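Local structure of hypothetical protein (Parabacteroides merdae, 4OO3) at residues Met144-Arg152 and Leu415-Lys426; Tyr338-Ala346 and Gly381-Arg392. The protein is a putative oxidoreductase that probably binds a nicotinamide dinucleotide cofactor through a Rossmann domain joined to a C-terminal oxidoreductase domain. All coordinates share one frame; numbering follows the deposited sequence.

Interaction 1: residues Met144-Arg152 and Leu415-Lys426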
loop_
_atom_site.group_PDB
_atom_site.type_symbol
_atom_site.label_atom_id
_atom_site.label_comp_id
_atom_site.label_asym_id
_atom_site.label_seq_id
_atom_site.Cartn_x
_atom_site.Cartn_y
_atom_site.Cartn_z
HETATM N N MSE A 144 -2.690 18.623 -5.619
HETATM C CA MSE A 144 -2.081 17.315 -5.595
HETATM C C MSE A 144 -3.070 16.261 -5.206
HETATM O O MSE A 144 -3.901 16.472 -4.330
HETATM C CB MSE A 144 -0.958 17.300 -4.579
HETATM C CG MSE A 144 0.373 17.574 -5.264
HETATM SE SE MSE A 144 1.742 17.725 -3.865
HETATM C CE MSE A 144 1.434 15.957 -3.093
ATOM N N LEU A 145 -2.973 15.121 -5.882
ATOM C CA LEU A 145 -3.634 13.885 -5.482
ATOM C C LEU A 145 -2.523 12.869 -5.245
ATOM O O LEU A 145 -1.679 12.670 -6.111
ATOM C CB LEU A 145 -4.585 13.395 -6.592
ATOM C CG LEU A 145 -5.219 12.006 -6.432
ATOM C CD1 LEU A 145 -5.977 11.875 -5.115
ATOM C CD2 LEU A 145 -6.147 11.718 -7.598
ATOM N N TYR A 146 -2.519 12.232 -4.079
ATOM C CA TYR A 146 -1.454 11.289 -3.725
ATOM C C TYR A 146 -2.013 10.114 -2.947
ATOM O O TYR A 146 -2.954 10.282 -2.171
ATOM C CB TYR A 146 -0.398 11.999 -2.883
ATOM C CG TYR A 146 0.970 11.361 -2.897
ATOM C CD1 TYR A 146 1.589 11.029 -4.092
ATOM C CD2 TYR A 146 1.672 11.133 -1.718
ATOM C CE1 TYR A 146 2.851 10.464 -4.116
ATOM C CE2 TYR A 146 2.937 10.564 -1.737
ATOM C CZ TYR A 146 3.514 10.232 -2.941
ATOM O OH TYR A 146 4.761 9.675 -2.989
ATOM N N ASP A 147 -1.451 8.927 -3.163
ATOM C CA ASP A 147 -1.775 7.789 -2.311
ATOM C C ASP A 147 -0.605 7.384 -1.410
ATOM O O ASP A 147 0.452 7.997 -1.432
ATOM C CB ASP A 147 -2.382 6.609 -3.103
ATOM C CG ASP A 147 -1.431 5.990 -4.118
ATOM O OD1 ASP A 147 -0.226 6.333 -4.166
ATOM O OD2 ASP A 147 -1.920 5.122 -4.873
ATOM N N ILE A 148 -0.824 6.360 -0.597
ATOM C CA ILE A 148 0.074 6.027 0.489
ATOM C C ILE A 148 0.737 4.665 0.258
ATOM O O ILE A 148 0.196 3.626 0.647
ATOM C CB ILE A 148 -0.701 6.057 1.823
ATOM C CG1 ILE A 148 -1.343 7.441 2.004
ATOM C CG2 ILE A 148 0.231 5.730 2.987
ATOM C CD1 ILE A 148 -2.375 7.525 3.107
HETATM N N MSE A 149 1.906 4.696 -0.387
HETATM C CA MSE A 149 2.710 3.505 -0.657
HETATM C C MSE A 149 3.764 3.358 0.424
HETATM O O MSE A 149 4.900 3.798 0.274
HETATM C CB MSE A 149 3.374 3.616 -2.035
HETATM C CG MSE A 149 2.365 3.748 -3.170
HETATM SE SE MSE A 149 1.390 2.055 -3.400
HETATM C CE MSE A 149 -0.336 2.556 -2.626
ATOM N N THR A 150 3.388 2.715 1.521
ATOM C CA THR A 150 4.271 2.566 2.678
ATOM C C THR A 150 5.496 1.659 2.450
ATOM O O THR A 150 6.558 1.894 3.025
ATOM C CB THR A 150 3.475 2.025 3.878
ATOM O OG1 THR A 150 2.711 0.883 3.469
ATOM C CG2 THR A 150 2.528 3.087 4.414
ATOM N N GLU A 151 5.352 0.648 1.599
ATOM C CA GLU A 151 6.362 -0.410 1.475
ATOM C C GLU A 151 7.633 0.051 0.779
ATOM O O GLU A 151 8.662 -0.624 0.850
ATOM C CB GLU A 151 5.775 -1.626 0.752
ATOM C CG GLU A 151 4.520 -2.166 1.418
ATOM C CD GLU A 151 4.688 -2.305 2.923
ATOM O OE1 GLU A 151 5.575 -3.087 3.343
ATOM O OE2 GLU A 151 3.954 -1.623 3.677
ATOM N N ARG A 152 7.560 1.203 0.121
ATOM C CA ARG A 152 8.740 1.864 -0.414
ATOM C C ARG A 152 9.754 2.220 0.667
ATOM O O ARG A 152 10.940 2.382 0.385
ATOM C CB ARG A 152 8.333 3.160 -1.089
ATOM C CG ARG A 152 7.450 2.983 -2.299
ATOM C CD ARG A 152 7.180 4.339 -2.902
ATOM N NE ARG A 152 6.303 4.262 -4.057
ATOM C CZ ARG A 152 5.862 5.321 -4.717
ATOM N NH1 ARG A 152 6.198 6.540 -4.320
ATOM N NH2 ARG A 152 5.072 5.165 -5.770
ATOM N N LEU A 415 4.426 16.991 -7.571
ATOM C CA LEU A 415 5.167 15.761 -7.305
ATOM C C LEU A 415 6.250 15.562 -8.359
ATOM O O LEU A 415 6.200 16.178 -9.412
ATOM C CB LEU A 415 4.217 14.567 -7.333
ATOM C CG LEU A 415 3.168 14.555 -6.225
ATOM C CD1 LEU A 415 2.022 13.628 -6.599
ATOM C CD2 LEU A 415 3.799 14.155 -4.899
ATOM N N PRO A 416 7.236 14.692 -8.083
ATOM C CA PRO A 416 8.201 14.345 -9.134
ATOM C C PRO A 416 7.558 13.688 -10.369
ATOM O O PRO A 416 6.523 13.024 -10.260
ATOM C CB PRO A 416 9.168 13.377 -8.437
ATOM C CG PRO A 416 8.539 13.020 -7.133
ATOM C CD PRO A 416 7.620 14.140 -6.773
ATOM N N ASP A 417 8.203 13.887 -11.516
ATOM C CA ASP A 417 7.738 13.445 -12.836
ATOM C C ASP A 417 6.976 12.132 -12.870
ATOM O O ASP A 417 5.883 12.048 -13.426
ATOM C CB ASP A 417 8.945 13.285 -13.777
ATOM C CG ASP A 417 9.441 14.601 -14.334
ATOM O OD1 ASP A 417 8.955 15.677 -13.904
ATOM O OD2 ASP A 417 10.327 14.552 -15.217
ATOM N N TRP A 418 7.588 11.104 -12.298
ATOM C CA TRP A 418 7.123 9.730 -12.485
ATOM C C TRP A 418 5.883 9.355 -11.664
ATOM O O TRP A 418 5.214 8.376 -11.988
ATOM C CB TRP A 418 8.271 8.745 -12.200
ATOM C CG TRP A 418 8.956 8.972 -10.876
ATOM C CD1 TRP A 418 10.056 9.752 -10.648
ATOM C CD2 TRP A 418 8.575 8.436 -9.602
ATOM N NE1 TRP A 418 10.384 9.728 -9.318
ATOM C CE2 TRP A 418 9.499 8.922 -8.653
ATOM C CE3 TRP A 418 7.552 7.582 -9.173
ATOM C CZ2 TRP A 418 9.430 8.588 -7.297
ATOM C CZ3 TRP A 418 7.482 7.248 -7.825
ATOM C CH2 TRP A 418 8.419 7.753 -6.903
ATOM N N GLU A 419 5.561 10.130 -10.630
ATOM C CA GLU A 419 4.553 9.711 -9.641
ATOM C C GLU A 419 3.130 9.543 -10.195
ATOM O O GLU A 419 2.523 8.491 -10.011
ATOM C CB GLU A 419 4.551 10.645 -8.423
ATOM C CG GLU A 419 5.654 10.331 -7.413
ATOM C CD GLU A 419 5.264 9.270 -6.394
ATOM O OE1 GLU A 419 4.375 8.434 -6.674
ATOM O OE2 GLU A 419 5.839 9.270 -5.284
ATOM N N VAL A 420 2.597 10.564 -10.860
ATOM C CA VAL A 420 1.235 10.491 -11.377
ATOM C C VAL A 420 1.115 9.436 -12.474
ATOM O O VAL A 420 0.277 8.532 -12.367
ATOM C CB VAL A 420 0.722 11.859 -11.869
ATOM C CG1 VAL A 420 -0.593 11.709 -12.634
ATOM C CG2 VAL A 420 0.552 12.804 -10.690
ATOM N N PRO A 421 1.960 9.513 -13.516
ATOM C CA PRO A 421 1.836 8.465 -14.535
ATOM C C PRO A 421 1.987 7.041 -13.968
ATOM O O PRO A 421 1.285 6.142 -14.409
ATOM C CB PRO A 421 2.943 8.799 -15.548
ATOM C CG PRO A 421 3.819 9.808 -14.892
ATOM C CD PRO A 421 2.997 10.504 -13.854
ATOM N N ASN A 422 2.866 6.852 -12.987
ATOM C CA ASN A 422 3.074 5.525 -12.390
ATOM C C ASN A 422 1.970 5.067 -11.439
ATOM O O ASN A 422 1.723 3.859 -11.332
ATOM C CB ASN A 422 4.443 5.441 -11.713
ATOM C CG ASN A 422 5.588 5.566 -12.710
ATOM O OD1 ASN A 422 5.368 5.725 -13.914
ATOM N ND2 ASN A 422 6.812 5.486 -12.215
HETATM N N MSE A 423 1.305 6.005 -10.763
HETATM C CA MSE A 423 0.095 5.679 -9.996
HETATM C C MSE A 423 -0.963 5.188 -10.964
HETATM O O MSE A 423 -1.608 4.158 -10.733
HETATM C CB MSE A 423 -0.420 6.870 -9.179
HETATM C CG MSE A 423 0.422 7.103 -7.927
HETATM SE SE MSE A 423 -0.349 8.511 -6.791
HETATM C CE MSE A 423 0.278 10.115 -7.740
ATOM N N LEU A 424 -1.129 5.895 -12.076
ATOM C CA LEU A 424 -2.060 5.466 -13.115
ATOM C C LEU A 424 -1.692 4.110 -13.724
ATOM O O LEU A 424 -2.564 3.270 -13.909
ATOM C CB LEU A 424 -2.163 6.518 -14.213
ATOM C CG LEU A 424 -2.960 7.771 -13.854
ATOM C CD1 LEU A 424 -2.871 8.765 -15.001
ATOM C CD2 LEU A 424 -4.409 7.418 -13.544
ATOM N N ALA A 425 -0.415 3.885 -14.027
ATOM C CA ALA A 425 0.010 2.587 -14.570
ATOM C C ALA A 425 -0.291 1.465 -13.589
ATOM O O ALA A 425 -0.713 0.377 -13.983
ATOM C CB ALA A 425 1.490 2.598 -14.927
ATOM N N LYS A 426 -0.095 1.762 -12.309
ATOM C CA LYS A 426 -0.333 0.822 -11.235
ATOM C C LYS A 426 -1.797 0.417 -11.207
ATOM O O LYS A 426 -2.117 -0.775 -11.220
ATOM C CB LYS A 426 0.039 1.486 -9.911
ATOM C CG LYS A 426 -0.022 0.598 -8.688
ATOM C CD LYS A 426 -0.493 1.360 -7.456
ATOM C CE LYS A 426 0.292 2.629 -7.205
ATOM N NZ LYS A 426 -0.224 3.433 -6.079
HETATM O O HOH W 1 2.508 6.915 -4.829
HETATM O O HOH W 2 4.041 6.462 -8.558
#
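Leu415 opens the contact by laying its forked end on Tyr146 and Met144. CD2 sits 3.8 Å above the plane of the Tyr146 ring, toward its rim, in a CH-pi contact, while CD1 lies 3.6 Å from Tyr146 CD1. CD2 also presses on the methyl CE of Met144, a selenomethionine like Met149 and Met423, at a tight 3.5 Å. A branched leucine suits this place because its two methyls serve two neighbours at once. Trp418 then brings the edge of its indole, at CH2, against Arg152 NH1.

Glu419 is the polar hub. Its chain bends at CB-CG (chi2 -86°), which folds the carboxylate back toward the strand. OE2 takes the hydroxyl of Tyr146 (OH to OE2 2.6 Å) and, from the opposite face of the carboxylate plane, Arg152 NH1 at 2.9 Å in a salt bridge lying in the guanidinium plane. Two strong donors thus grip one oxygen, while OE1 is joined through a water to Asp147 OD1. Asp225, from helix 220-231, is a second acidic partner for the same arginine, at NH2.

One helical turn on, Met423 runs past Asp147, its selenium 3.4 Å from OD1 and in an oblique Met-aromatic contact with Tyr146; its methyl lies near the carbonyl oxygen of Leu145. Lys426, whose chain is long enough to reach the strand, closes the row with a salt bridge from NZ to Asp147 OD2 at 2.7 Å, and Tyr427 OH shares that oxygen. Met149 meets the lysine tip to tip, SE to NZ 3.4 Å. Strand 145-147 is an outermost strand of the six-stranded parallel sheet, so the C-terminal helix 419-439 here packs beside the border of a classic Rossmann fold.

Interaction 2: residues Tyr338-Ala346 and Gly381-Arg392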
loop_
_atom_site.group_PDB
_atom_site.type_symbol
_atom_site.label_atom_id
_atom_site.label_comp_id
_atom_site.label_asym_id
_atom_site.label_seq_id
_atom_site.Cartn_x
_atom_site.Cartn_y
_atom_site.Cartn_z
ATOM N N TYR A 338 8.921 -14.373 10.643
ATOM C CA TYR A 338 7.982 -13.501 9.932
ATOM C C TYR A 338 8.455 -12.045 9.826
ATOM O O TYR A 338 7.647 -11.124 9.764
ATOM C CB TYR A 338 6.582 -13.626 10.547
ATOM C CG TYR A 338 6.117 -15.068 10.552
ATOM C CD1 TYR A 338 5.705 -15.683 9.372
ATOM C CD2 TYR A 338 6.138 -15.832 11.719
ATOM C CE1 TYR A 338 5.303 -17.004 9.354
ATOM C CE2 TYR A 338 5.734 -17.163 11.710
ATOM C CZ TYR A 338 5.316 -17.741 10.523
ATOM O OH TYR A 338 4.915 -19.056 10.478
ATOM N N GLN A 339 9.777 -11.871 9.785
ATOM C CA GLN A 339 10.424 -10.595 9.520
ATOM C C GLN A 339 11.191 -10.734 8.206
ATOM O O GLN A 339 11.980 -11.666 8.056
ATOM C CB GLN A 339 11.386 -10.233 10.653
ATOM C CG GLN A 339 12.526 -9.323 10.222
ATOM C CD GLN A 339 13.253 -8.693 11.385
ATOM O OE1 GLN A 339 14.403 -9.029 11.668
ATOM N NE2 GLN A 339 12.591 -7.769 12.064
ATOM N N PRO A 340 10.977 -9.809 7.254
ATOM C CA PRO A 340 11.601 -9.969 5.931
ATOM C C PRO A 340 13.132 -9.958 5.969
ATOM O O PRO A 340 13.727 -9.124 6.658
ATOM C CB PRO A 340 11.057 -8.777 5.126
ATOM C CG PRO A 340 10.599 -7.786 6.134
ATOM C CD PRO A 340 10.187 -8.566 7.350
ATOM N N GLU A 341 13.743 -10.902 5.255
ATOM C CA GLU A 341 15.188 -10.978 5.116
ATOM C C GLU A 341 15.519 -11.041 3.638
ATOM O O GLU A 341 14.822 -11.706 2.871
ATOM C CB GLU A 341 15.758 -12.221 5.815
ATOM C CG GLU A 341 15.537 -12.288 7.324
ATOM C CD GLU A 341 16.205 -11.161 8.104
ATOM O OE1 GLU A 341 17.096 -10.478 7.554
ATOM O OE2 GLU A 341 15.835 -10.956 9.281
ATOM N N LEU A 342 16.593 -10.353 3.254
ATOM C CA LEU A 342 17.009 -10.229 1.858
ATOM C C LEU A 342 18.213 -11.127 1.573
ATOM O O LEU A 342 19.130 -11.220 2.391
ATOM C CB LEU A 342 17.352 -8.763 1.555
ATOM C CG LEU A 342 17.889 -8.383 0.169
ATOM C CD1 LEU A 342 16.952 -8.782 -0.963
ATOM C CD2 LEU A 342 18.157 -6.883 0.142
ATOM N N PHE A 343 18.197 -11.790 0.414
ATOM C CA PHE A 343 19.301 -12.644 -0.023
ATOM C C PHE A 343 19.763 -12.314 -1.445
ATOM O O PHE A 343 18.964 -11.927 -2.294
ATOM C CB PHE A 343 18.890 -14.119 0.050
ATOM C CG PHE A 343 18.561 -14.593 1.439
ATOM C CD1 PHE A 343 17.308 -14.370 1.982
ATOM C CD2 PHE A 343 19.508 -15.265 2.201
ATOM C CE1 PHE A 343 17.004 -14.796 3.261
ATOM C CE2 PHE A 343 19.208 -15.701 3.484
ATOM C CZ PHE A 343 17.953 -15.469 4.013
ATOM N N VAL A 344 21.065 -12.472 -1.683
ATOM C CA VAL A 344 21.661 -12.386 -3.013
ATOM C C VAL A 344 22.075 -13.789 -3.437
ATOM O O VAL A 344 22.872 -14.434 -2.759
ATOM C CB VAL A 344 22.922 -11.494 -3.011
ATOM C CG1 VAL A 344 23.594 -11.497 -4.384
ATOM C CG2 VAL A 344 22.576 -10.079 -2.570
ATOM N N GLU A 345 21.538 -14.258 -4.557
ATOM C CA GLU A 345 21.796 -15.613 -5.029
ATOM C C GLU A 345 22.365 -15.562 -6.434
ATOM O O GLU A 345 21.683 -15.146 -7.368
ATOM C CB GLU A 345 20.505 -16.433 -5.004
ATOM C CG GLU A 345 19.711 -16.258 -3.718
ATOM C CD GLU A 345 18.680 -17.353 -3.485
ATOM O OE1 GLU A 345 18.339 -18.083 -4.441
ATOM O OE2 GLU A 345 18.213 -17.479 -2.338
ATOM N N ALA A 346 23.619 -15.965 -6.590
ATOM C CA ALA A 346 24.249 -15.931 -7.900
ATOM C C ALA A 346 23.558 -16.917 -8.821
ATOM O O ALA A 346 23.067 -17.957 -8.374
ATOM C CB ALA A 346 25.728 -16.249 -7.798
ATOM N N GLY A 381 27.300 -19.321 -3.345
ATOM C CA GLY A 381 26.476 -18.564 -4.278
ATOM C C GLY A 381 25.244 -17.922 -3.655
ATOM O O GLY A 381 24.385 -17.423 -4.383
ATOM N N VAL A 382 25.155 -17.928 -2.320
ATOM C CA VAL A 382 24.010 -17.355 -1.596
ATOM C C VAL A 382 24.455 -16.541 -0.372
ATOM O O VAL A 382 25.010 -17.095 0.581
ATOM C CB VAL A 382 23.024 -18.443 -1.131
ATOM C CG1 VAL A 382 21.780 -17.802 -0.521
ATOM C CG2 VAL A 382 22.642 -19.357 -2.291
ATOM N N TRP A 383 24.192 -15.232 -0.406
ATOM C CA TRP A 383 24.543 -14.311 0.681
ATOM C C TRP A 383 23.309 -13.638 1.264
ATOM O O TRP A 383 22.495 -13.082 0.526
ATOM C CB TRP A 383 25.478 -13.213 0.175
ATOM C CG TRP A 383 26.845 -13.694 -0.195
ATOM C CD1 TRP A 383 27.963 -13.660 0.583
ATOM C CD2 TRP A 383 27.236 -14.278 -1.439
ATOM N NE1 TRP A 383 29.029 -14.190 -0.099
ATOM C CE2 TRP A 383 28.610 -14.579 -1.343
ATOM C CE3 TRP A 383 26.558 -14.579 -2.627
ATOM C CZ2 TRP A 383 29.324 -15.164 -2.393
ATOM C CZ3 TRP A 383 27.272 -15.166 -3.674
ATOM C CH2 TRP A 383 28.639 -15.450 -3.547
ATOM N N GLN A 384 23.175 -13.680 2.586
ATOM C CA GLN A 384 22.150 -12.906 3.269
ATOM C C GLN A 384 22.654 -11.489 3.530
ATOM O O GLN A 384 23.801 -11.303 3.928
ATOM C CB GLN A 384 21.772 -13.553 4.597
ATOM C CG GLN A 384 20.734 -12.751 5.371
ATOM C CD GLN A 384 20.033 -13.552 6.447
ATOM O OE1 GLN A 384 20.223 -14.763 6.569
ATOM N NE2 GLN A 384 19.207 -12.875 7.237
ATOM N N VAL A 385 21.784 -10.505 3.329
ATOM C CA VAL A 385 22.096 -9.116 3.644
ATOM C C VAL A 385 21.764 -8.846 5.103
ATOM O O VAL A 385 20.607 -8.702 5.466
ATOM C CB VAL A 385 21.322 -8.128 2.748
ATOM C CG1 VAL A 385 21.692 -6.683 3.085
ATOM C CG2 VAL A 385 21.599 -8.409 1.276
ATOM N N GLU A 386 22.796 -8.779 5.933
ATOM C CA GLU A 386 22.649 -8.506 7.352
ATOM C C GLU A 386 22.195 -7.056 7.542
ATOM O O GLU A 386 22.876 -6.134 7.122
ATOM C CB GLU A 386 23.992 -8.746 8.051
ATOM C CG GLU A 386 23.936 -8.876 9.566
ATOM C CD GLU A 386 25.322 -8.971 10.200
ATOM O OE1 GLU A 386 26.331 -9.066 9.464
ATOM O OE2 GLU A 386 25.407 -8.946 11.444
ATOM N N ILE A 387 21.043 -6.871 8.174
ATOM C CA ILE A 387 20.458 -5.550 8.384
ATOM C C ILE A 387 20.336 -5.274 9.879
ATOM O O ILE A 387 19.650 -6.014 10.582
ATOM C CB ILE A 387 19.052 -5.476 7.763
ATOM C CG1 ILE A 387 19.120 -5.735 6.256
ATOM C CG2 ILE A 387 18.411 -4.117 8.031
ATOM C CD1 ILE A 387 17.814 -6.211 5.658
ATOM N N PRO A 388 20.996 -4.212 10.373
ATOM C CA PRO A 388 20.848 -3.801 11.773
ATOM C C PRO A 388 19.392 -3.599 12.217
ATOM O O PRO A 388 18.562 -3.116 11.441
ATOM C CB PRO A 388 21.590 -2.472 11.821
ATOM C CG PRO A 388 22.652 -2.612 10.789
ATOM C CD PRO A 388 22.063 -3.452 9.693
ATOM N N ALA A 389 19.109 -3.959 13.468
ATOM C CA ALA A 389 17.765 -3.877 14.034
ATOM C C ALA A 389 17.176 -2.473 13.985
ATOM O O ALA A 389 15.960 -2.330 13.923
ATOM C CB ALA A 389 17.766 -4.379 15.471
ATOM N N LYS A 390 18.031 -1.449 14.025
ATOM C CA LYS A 390 17.575 -0.054 14.013
ATOM C C LYS A 390 16.772 0.312 12.760
ATOM O O LYS A 390 15.910 1.183 12.822
ATOM C CB LYS A 390 18.746 0.926 14.196
ATOM C CG LYS A 390 19.932 0.695 13.265
ATOM C CD LYS A 390 20.596 1.999 12.832
ATOM C CE LYS A 390 19.812 2.678 11.711
ATOM N NZ LYS A 390 20.434 3.944 11.228
ATOM N N TYR A 391 17.043 -0.355 11.638
ATOM C CA TYR A 391 16.294 -0.127 10.400
ATOM C C TYR A 391 14.875 -0.721 10.406
ATOM O O TYR A 391 14.079 -0.404 9.522
ATOM C CB TYR A 391 17.050 -0.684 9.200
ATOM C CG TYR A 391 18.329 0.042 8.872
ATOM C CD1 TYR A 391 18.309 1.244 8.172
ATOM C CD2 TYR A 391 19.565 -0.482 9.245
ATOM C CE1 TYR A 391 19.485 1.907 7.856
ATOM C CE2 TYR A 391 20.745 0.173 8.932
ATOM C CZ TYR A 391 20.699 1.367 8.238
ATOM O OH TYR A 391 21.868 2.026 7.935
ATOM N N ARG A 392 14.562 -1.580 11.377
ATOM C CA ARG A 392 13.233 -2.191 11.473
ATOM C C ARG A 392 12.279 -1.233 12.166
ATOM O O ARG A 392 11.775 -1.510 13.247
ATOM C CB ARG A 392 13.295 -3.522 12.232
ATOM C CG ARG A 392 14.291 -4.524 11.666
ATOM C CD ARG A 392 13.931 -4.952 10.253
ATOM N NE ARG A 392 14.861 -5.956 9.750
ATOM C CZ ARG A 392 14.629 -6.764 8.720
ATOM N NH1 ARG A 392 13.475 -6.714 8.053
ATOM N NH2 ARG A 392 15.561 -7.642 8.359
HETATM O O HOH W 3 18.000 -9.406 5.235
#
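Arg392 reaches across to the loop leading into strand 341-346 and takes hold of the backbone oxygen of Pro340 with both terminal nitrogens. NH1 lies 2.8 Å from Pro340 O, in the carbonyl plane on a lone pair, and NH2 2.9 Å from that same oxygen, nearly in line with the C=O bond. Bending at chi2 (-63°) turns the guanidinium to this end-on grip. One of its faces is covered by the flat amide end of Gln339, stacked almost parallel with CD 3.5 Å above the guanidinium plane, and NH2 also forms a salt bridge of 3.3 Å with Glu341 OE1. With alanine in place of Arg392, Pro340 O would probably lose both of these donors, Glu341 its charged mate, and the Gln339 amide the surface on which it lies.

Gln384 pairs with Phe343 at a non-hydrogen-bonded position, where the two side chains rise on one face of the sheet. Its CG stands opposite the backbone N (chi1 178°) and the chain stays extended, which carries it obliquely across the phenyl: CG makes an off-centre CH-pi contact, and OE1 comes within 3.4 Å of Phe343 CE2. NE2 goes on to a weak hydrogen bond with Glu341 OE1. A glutamine suits this spot, its methylenes lying on the ring and its amide serving the acid.

Val344, on the other face, pairs with Trp383 through two straight backbone bonds, Val344 N to Trp383 O at 2.7 Å and Trp383 N to Val344 O at 2.8 Å. Helix 352-369 lies against both side chains. Toward the start of strand 341-346, a water links Leu342 N, Val385 O and Glu341 OE1 where the strands part. This is regular antiparallel pairing within the large mixed sheet of the putative C-terminal oxidoreductase domain.

In the fold
Interaction 1 is a buried contact whose centre lies about 11 Å from the centre of the chain, whereas interaction 2 lies farther out, about 22 Å from the chain centre, and is only partly buried. Their centres stand about 27 Å apart and they share no strand or helix. The first joins a Rossmann-sheet strand to the last helix mainly through side chains, mixing aliphatic packing with buried charges; the second knits two neighbouring strands of the other sheet mainly by backbone bonds, with an arginine clasp at one end. Two helices relate them: 155-164, soon after Arg152, touches Leu342 and Ile387, and 395-412, following Arg392, packs on Met144 and Tyr146.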